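Side-chain contacts in restriction endonuclease (Mycobacterium sp., PDB 4F0Q), which cleaves DNA in a cytosine-methylation-dependent manner, working as a tetramer whose subunits bind magnesium: residues 116-119 and 125-128; 140-145 and 151-156; 51-56 and 226-231. One frame throughout, in Å; residues are numbered along the deposited sequence.

In the fold
All three contacts lie in the N-terminal part of the chain, well before the endonuclease part in sequence; none includes D334, Q355 or A356, which form the magnesium site. Interactions 1 and 2 and segment 226-231 belong to the part related to PUA-like domains, which probably reads the modified base. Interactions 1 and 2 sit near the two ends of helix 130-142, their centres about 20 Å and nearest atoms about 10 Å apart, and both reach the second subunit. Interaction 3 closes a long loop in which the other two are nested. Its centre is about 30 Å from that of interaction 1, but it touches interaction 2: R227 NH1 to L151 O and R227 NH2 to L152 O, each 3.0 Å, are probable hydrogen bonds.

Interaction 1: residues 116-119 and 125-128; sequences GDHK and LPGE
With chi1 at -165°, H118 carries its ring opposite the backbone N and out toward P126, and chi2 of 105° turns the imidazole across the path of the proline. The meeting is a small one, 97 Å² in all, made by van der Waals contact without any hydrogen bond between the two segments. ND1 of H118 lies 3.8 Å from CB of P126, an oblique approach to the ring, while H118 CE1 comes to 4.1 Å from P126 CD. The ND1-CE1 side of the imidazole thus crosses the proline ring at a slant, and at the ring edge H118 CE1 lies 4.4 Å from L125 C. The peptide joining P126 to G127 is cis, unusual before a residue that is not proline; it turns the chain sharply just beyond the contact. A weak bond from E128 N to L125 O, at 3.2 Å, spans this bend. H118 and P126 are both buried in the loop between strand 111-115 and helix 130-142. P202 of strand 200-210 touches both side chains, as does N132 of the helix, and D117 accepts bonds from G131 N and N132 N at the start of that helix.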
loop_
_atom_site.group_PDB
_atom_site.type_symbol
_atom_site.label_atom_id
_atom_site.label_comp_id
_atom_site.label_asym_id
_atom_site.label_seq_id
_atom_site.Cartn_x
_atom_site.Cartn_y
_atom_site.Cartn_z
ATOM N N GLY A 116 2.582 4.691 31.001
ATOM C CA GLY A 116 3.247 4.548 32.284
ATOM C C GLY A 116 2.549 5.206 33.461
ATOM O O GLY A 116 1.388 5.605 33.368
ATOM N N ASP A 117 3.266 5.325 34.575
ATOM C CA ASP A 117 2.685 5.847 35.807
ATOM C C ASP A 117 3.220 7.228 36.180
ATOM O O ASP A 117 3.099 7.657 37.328
ATOM C CB ASP A 117 2.915 4.872 36.966
ATOM C CG ASP A 117 4.367 4.816 37.402
ATOM O OD1 ASP A 117 5.258 4.951 36.537
ATOM O OD2 ASP A 117 4.618 4.642 38.614
ATOM N N HIS A 118 3.816 7.920 35.214
ATOM C CA HIS A 118 4.290 9.279 35.444
ATOM C C HIS A 118 3.094 10.195 35.677
ATOM O O HIS A 118 2.090 10.111 34.970
ATOM C CB HIS A 118 5.115 9.771 34.254
ATOM C CG HIS A 118 5.934 10.990 34.546
ATOM N ND1 HIS A 118 7.297 10.940 34.740
ATOM C CD2 HIS A 118 5.584 12.291 34.677
ATOM C CE1 HIS A 118 7.752 12.157 34.975
ATOM N NE2 HIS A 118 6.732 12.997 34.942
ATOM N N LYS A 119 3.201 11.062 36.677
ATOM C CA LYS A 119 2.094 11.928 37.063
ATOM C C LYS A 119 2.416 13.396 36.796
ATOM O O LYS A 119 3.583 13.760 36.652
ATOM C CB LYS A 119 1.753 11.712 38.542
ATOM C CG LYS A 119 1.191 10.333 38.849
ATOM C CD LYS A 119 0.691 10.248 40.282
ATOM C CE LYS A 119 0.074 8.889 40.571
ATOM N NZ LYS A 119 -0.446 8.801 41.963
ATOM N N LEU A 125 12.783 13.715 35.134
ATOM C CA LEU A 125 12.578 12.974 33.897
ATOM C C LEU A 125 12.067 11.565 34.174
ATOM O O LEU A 125 12.380 10.979 35.210
ATOM C CB LEU A 125 13.882 12.903 33.099
ATOM C CG LEU A 125 14.504 14.238 32.686
ATOM C CD1 LEU A 125 15.736 14.011 31.824
ATOM C CD2 LEU A 125 13.486 15.098 31.959
ATOM N N PRO A 126 11.267 11.018 33.246
ATOM C CA PRO A 126 10.829 9.622 33.343
ATOM C C PRO A 126 11.983 8.672 33.033
ATOM O O PRO A 126 12.809 8.981 32.175
ATOM C CB PRO A 126 9.752 9.522 32.260
ATOM C CG PRO A 126 10.115 10.575 31.272
ATOM C CD PRO A 126 10.679 11.703 32.081
ATOM N N GLY A 127 12.040 7.536 33.721
ATOM C CA GLY A 127 11.037 7.178 34.706
ATOM C C GLY A 127 11.526 7.250 36.139
ATOM O O GLY A 127 12.072 6.281 36.668
ATOM N N GLU A 128 11.323 8.400 36.772
ATOM C CA GLU A 128 11.676 8.568 38.175
ATOM C C GLU A 128 10.690 7.799 39.046
ATOM O O GLU A 128 11.018 7.382 40.156
ATOM C CB GLU A 128 11.668 10.046 38.564
ATOM C CG GLU A 128 12.307 10.325 39.916
ATOM C CD GLU A 128 11.718 11.542 40.600
ATOM O OE1 GLU A 128 10.556 11.886 40.298
ATOM O OE2 GLU A 128 12.415 12.150 41.440
#

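Interaction 2: residues 140-145 and 151-156; sequences RLHAGT and LLAPPL
The methyl group of A153 is the bump at the middle of this contact, set into the notch between L141 and H142 where helix 130-142 runs out. Its CB lies 3.7 Å from L141 CB and 3.5 Å from L141 O, and on the histidine side it meets H142 CD2 at 3.8 Å. L141 answers with a knob of its own: with CG anti to the carbonyl carbon (chi1 -66°), CD1 settles against the facing segment, 3.8 Å from L152 CB and 4.2 Å from P154 CD. Beyond the methyl, the imidazole of H142 reaches along the second segment and gives the contact its polar link. H142 NE2 donates to P154 O over 2.8 Å with an N-H...O angle of 155°. The oxygen lies almost in the imidazole plane, whereas the nitrogen stands 46° above the carbonyl plane. Obliquely to the same ring, L156 CD1 packs 3.8 Å from H142 NE2, adding an apolar neighbour beside the buried bond. I183 and I184 of strand 175-193 also border H142, and W248 of helix 243-251 packs on A153. The contact therefore joins the end of helix 130-142 to the lead-in of strand 156-166, which pairs with strand 175-193.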
loop_
_atom_site.group_PDB
_atom_site.type_symbol
_atom_site.label_atom_id
_atom_site.label_comp_id
_atom_site.label_asym_id
_atom_site.label_seq_id
_atom_site.Cartn_x
_atom_site.Cartn_y
_atom_site.Cartn_z
ATOM N N ARG A 140 14.908 -3.176 28.967
ATOM C CA ARG A 140 16.299 -3.560 28.752
ATOM C C ARG A 140 16.429 -5.041 28.380
ATOM O O ARG A 140 17.285 -5.417 27.579
ATOM C CB ARG A 140 17.128 -3.247 30.002
ATOM C CG ARG A 140 18.532 -3.833 30.004
ATOM C CD ARG A 140 19.382 -3.290 28.866
ATOM N NE ARG A 140 20.711 -3.892 28.865
ATOM C CZ ARG A 140 21.027 -5.008 28.217
ATOM N NH1 ARG A 140 20.111 -5.647 27.502
ATOM N NH2 ARG A 140 22.263 -5.484 28.279
ATOM N N LEU A 141 15.565 -5.873 28.953
ATOM C CA LEU A 141 15.654 -7.320 28.762
ATOM C C LEU A 141 14.727 -7.852 27.670
ATOM O O LEU A 141 14.985 -8.907 27.090
ATOM C CB LEU A 141 15.393 -8.048 30.083
ATOM C CG LEU A 141 16.443 -7.832 31.172
ATOM C CD1 LEU A 141 16.047 -8.549 32.452
ATOM C CD2 LEU A 141 17.810 -8.297 30.694
ATOM N N HIS A 142 13.651 -7.124 27.391
ATOM C CA HIS A 142 12.733 -7.502 26.322
ATOM C C HIS A 142 13.345 -7.185 24.963
ATOM O O HIS A 142 12.849 -7.624 23.925
ATOM C CB HIS A 142 11.384 -6.802 26.488
ATOM C CG HIS A 142 10.508 -7.428 27.527
ATOM N ND1 HIS A 142 9.315 -8.044 27.220
ATOM C CD2 HIS A 142 10.655 -7.542 28.868
ATOM C CE1 HIS A 142 8.761 -8.506 28.327
ATOM N NE2 HIS A 142 9.555 -8.215 29.341
ATOM N N ALA A 143 14.425 -6.413 24.984
ATOM C CA ALA A 143 15.214 -6.156 23.790
ATOM C C ALA A 143 16.639 -6.644 24.019
ATOM O O ALA A 143 17.594 -6.068 23.498
ATOM C CB ALA A 143 15.198 -4.678 23.446
ATOM N N GLY A 144 16.769 -7.706 24.809
ATOM C CA GLY A 144 18.062 -8.296 25.105
ATOM C C GLY A 144 18.783 -8.759 23.853
ATOM O O GLY A 144 18.178 -9.355 22.962
ATOM N N THR A 145 20.081 -8.485 23.790
ATOM C CA THR A 145 20.867 -8.773 22.594
ATOM C C THR A 145 21.262 -10.241 22.480
ATOM O O THR A 145 21.778 -10.668 21.449
ATOM C CB THR A 145 22.136 -7.906 22.532
ATOM O OG1 THR A 145 22.963 -8.183 23.668
ATOM C CG2 THR A 145 21.767 -6.430 22.524
ATOM N N LEU A 151 16.273 -14.547 28.611
ATOM C CA LEU A 151 15.848 -15.538 29.596
ATOM C C LEU A 151 15.451 -14.863 30.904
ATOM O O LEU A 151 14.624 -15.379 31.654
ATOM C CB LEU A 151 16.968 -16.549 29.857
ATOM C CG LEU A 151 17.157 -17.677 28.842
ATOM C CD1 LEU A 151 18.486 -18.379 29.064
ATOM C CD2 LEU A 151 16.012 -18.666 28.946
ATOM N N LEU A 152 16.046 -13.702 31.163
ATOM C CA LEU A 152 15.822 -12.968 32.403
ATOM C C LEU A 152 14.620 -12.034 32.315
ATOM O O LEU A 152 14.101 -11.590 33.338
ATOM C CB LEU A 152 17.067 -12.158 32.765
ATOM C CG LEU A 152 18.359 -12.947 32.965
ATOM C CD1 LEU A 152 19.533 -12.002 33.159
ATOM C CD2 LEU A 152 18.220 -13.884 34.151
ATOM N N ALA A 153 14.189 -11.739 31.092
ATOM C CA ALA A 153 13.097 -10.796 30.858
ATOM C C ALA A 153 11.796 -11.220 31.530
ATOM O O ALA A 153 11.270 -12.298 31.254
ATOM C CB ALA A 153 12.881 -10.597 29.364
ATOM N N PRO A 154 11.271 -10.362 32.418
ATOM C CA PRO A 154 10.017 -10.625 33.131
ATOM C C PRO A 154 8.795 -10.451 32.234
ATOM O O PRO A 154 8.590 -9.372 31.679
ATOM C CB PRO A 154 10.018 -9.568 34.238
ATOM C CG PRO A 154 10.837 -8.453 33.690
ATOM C CD PRO A 154 11.894 -9.093 32.837
ATOM N N PRO A 155 7.989 -11.513 32.089
ATOM C CA PRO A 155 6.754 -11.476 31.297
ATOM C C PRO A 155 5.774 -10.435 31.823
ATOM O O PRO A 155 5.639 -10.278 33.035
ATOM C CB PRO A 155 6.176 -12.881 31.488
ATOM C CG PRO A 155 7.349 -13.731 31.823
ATOM C CD PRO A 155 8.259 -12.856 32.628
ATOM N N LEU A 156 5.100 -9.733 30.918
ATOM C CA LEU A 156 4.098 -8.750 31.315
ATOM C C LEU A 156 2.694 -9.343 31.289
ATOM O O LEU A 156 2.030 -9.360 30.251
ATOM C CB LEU A 156 4.169 -7.501 30.429
ATOM C CG LEU A 156 5.035 -6.342 30.935
ATOM C CD1 LEU A 156 6.503 -6.739 31.025
ATOM C CD2 LEU A 156 4.861 -5.118 30.051
#

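Interaction 3: residues 51-56 and 226-231; sequences LTSPGG and DRRNAA
T52, in the last turn of helix 48-52, meets R228 through its backbone carbonyl, largely by way of a water. The water donates to T52 O at 2.6 Å and accepts from R228 NH1 at 3.0 Å, bridging a direct separation of 3.5 Å between T52 O and R228 NH1. The carbonyl oxygen lies near the guanidinium plane, at its edge. The side-chain hydroxyl of T52 is engaged elsewhere, bonded to Y48 O within its own helix.

S53, the first residue to leave helical geometry, brings its side chain to the same nitrogen. Its CB packs at the guanidinium edge, 3.3 Å from R228 NH1, and S53 OG is equally distant from NH1. With chi1 at 180°, OG stands opposite the backbone N, and it hydrogen-bonds to P60 O. R228 NH2 donates to that same carbonyl, so P60 O ties serine and arginine together from outside the two segments.

On the other side, the arginine chain is extended as far as CD and then bends at chi3 (69°) to present the guanidinium. Its presumably positive charge, buried here, is met by P60 O on NH2 and by the water on NH1, so that both terminal nitrogens have an oxygen partner. L59 and V62 pack on R228, so the contact joins the exits of helices 48-52 and 222-227 through the loop ahead of strand 67-69.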
loop_
_atom_site.group_PDB
_atom_site.type_symbol
_atom_site.label_atom_id
_atom_site.label_comp_id
_atom_site.label_asym_id
_atom_site.label_seq_id
_atom_site.Cartn_x
_atom_site.Cartn_y
_atom_site.Cartn_z
ATOM N N LEU A 51 -4.361 -18.304 42.396
ATOM C CA LEU A 51 -3.907 -18.581 41.039
ATOM C C LEU A 51 -2.484 -18.077 40.813
ATOM O O LEU A 51 -1.691 -18.721 40.128
ATOM C CB LEU A 51 -4.865 -17.953 40.023
ATOM C CG LEU A 51 -4.597 -18.218 38.540
ATOM C CD1 LEU A 51 -4.630 -19.710 38.242
ATOM C CD2 LEU A 51 -5.603 -17.473 37.677
ATOM N N THR A 52 -2.166 -16.928 41.400
ATOM C CA THR A 52 -0.855 -16.312 41.211
ATOM C C THR A 52 0.169 -16.785 42.239
ATOM O O THR A 52 1.368 -16.812 41.962
ATOM C CB THR A 52 -0.942 -14.776 41.263
ATOM O OG1 THR A 52 -1.521 -14.368 42.509
ATOM C CG2 THR A 52 -1.794 -14.257 40.120
ATOM N N SER A 53 -0.306 -17.152 43.424
ATOM C CA SER A 53 0.580 -17.601 44.491
ATOM C C SER A 53 -0.144 -18.516 45.469
ATOM O O SER A 53 -0.528 -18.081 46.554
ATOM C CB SER A 53 1.159 -16.401 45.241
ATOM O OG SER A 53 2.020 -16.822 46.283
ATOM N N PRO A 54 -0.319 -19.792 45.093
ATOM C CA PRO A 54 -1.044 -20.765 45.920
ATOM C C PRO A 54 -0.393 -20.960 47.287
ATOM O O PRO A 54 0.829 -20.859 47.407
ATOM C CB PRO A 54 -0.962 -22.055 45.096
ATOM C CG PRO A 54 0.216 -21.865 44.205
ATOM C CD PRO A 54 0.237 -20.409 43.878
ATOM N N GLY A 55 -1.209 -21.235 48.300
ATOM C CA GLY A 55 -0.730 -21.359 49.665
ATOM C C GLY A 55 0.261 -22.486 49.879
ATOM O O GLY A 55 1.111 -22.414 50.767
ATOM N N GLY A 56 0.157 -23.530 49.062
ATOM C CA GLY A 56 1.039 -24.676 49.177
ATOM C C GLY A 56 2.441 -24.399 48.667
ATOM O O GLY A 56 3.333 -25.240 48.792
ATOM N N ASP A 226 7.964 -21.351 38.501
ATOM C CA ASP A 226 9.350 -21.638 38.162
ATOM C C ASP A 226 10.187 -20.365 38.143
ATOM O O ASP A 226 11.307 -20.348 38.653
ATOM C CB ASP A 226 9.442 -22.349 36.811
ATOM C CG ASP A 226 8.758 -23.699 36.819
ATOM O OD1 ASP A 226 8.598 -24.277 37.913
ATOM O OD2 ASP A 226 8.382 -24.182 35.731
ATOM N N ARG A 227 9.646 -19.299 37.557
ATOM C CA ARG A 227 10.354 -18.022 37.534
ATOM C C ARG A 227 10.527 -17.429 38.936
ATOM O O ARG A 227 11.502 -16.727 39.203
ATOM C CB ARG A 227 9.663 -17.021 36.605
ATOM C CG ARG A 227 9.861 -17.315 35.126
ATOM C CD ARG A 227 9.513 -16.109 34.266
ATOM N NE ARG A 227 10.308 -14.935 34.621
ATOM C CZ ARG A 227 11.511 -14.667 34.122
ATOM N NH1 ARG A 227 12.065 -15.488 33.242
ATOM N NH2 ARG A 227 12.162 -13.577 34.504
ATOM N N ARG A 228 9.580 -17.716 39.825
ATOM C CA ARG A 228 9.671 -17.262 41.209
ATOM C C ARG A 228 10.479 -18.240 42.055
ATOM O O ARG A 228 10.788 -17.964 43.213
ATOM C CB ARG A 228 8.278 -17.084 41.819
ATOM C CG ARG A 228 7.461 -15.951 41.222
ATOM C CD ARG A 228 6.115 -15.831 41.917
ATOM N NE ARG A 228 6.248 -15.352 43.290
ATOM C CZ ARG A 228 5.282 -15.413 44.201
ATOM N NH1 ARG A 228 4.110 -15.945 43.887
ATOM N NH2 ARG A 228 5.490 -14.950 45.425
ATOM N N ASN A 229 10.812 -19.385 41.470
ATOM C CA ASN A 229 11.560 -20.418 42.177
ATOM C C ASN A 229 13.050 -20.095 42.230
ATOM O O ASN A 229 13.721 -20.050 41.200
ATOM C CB ASN A 229 11.335 -21.780 41.519
ATOM C CG ASN A 229 11.595 -22.936 42.463
ATOM O OD1 ASN A 229 12.403 -22.831 43.386
ATOM N ND2 ASN A 229 10.908 -24.049 42.236
ATOM N N ALA A 230 13.560 -19.875 43.438
ATOM C CA ALA A 230 14.960 -19.508 43.625
ATOM C C ALA A 230 15.897 -20.688 43.387
ATOM O O ALA A 230 17.095 -20.508 43.167
ATOM C CB ALA A 230 15.175 -18.930 45.016
ATOM N N ALA A 231 15.344 -21.896 43.428
ATOM C CA ALA A 231 16.131 -23.107 43.229
ATOM C C ALA A 231 16.402 -23.357 41.750
ATOM O O ALA A 231 17.295 -24.128 41.394
ATOM C CB ALA A 231 15.426 -24.302 43.849
HETATM O O HOH W 1 3.536 -18.165 41.947
#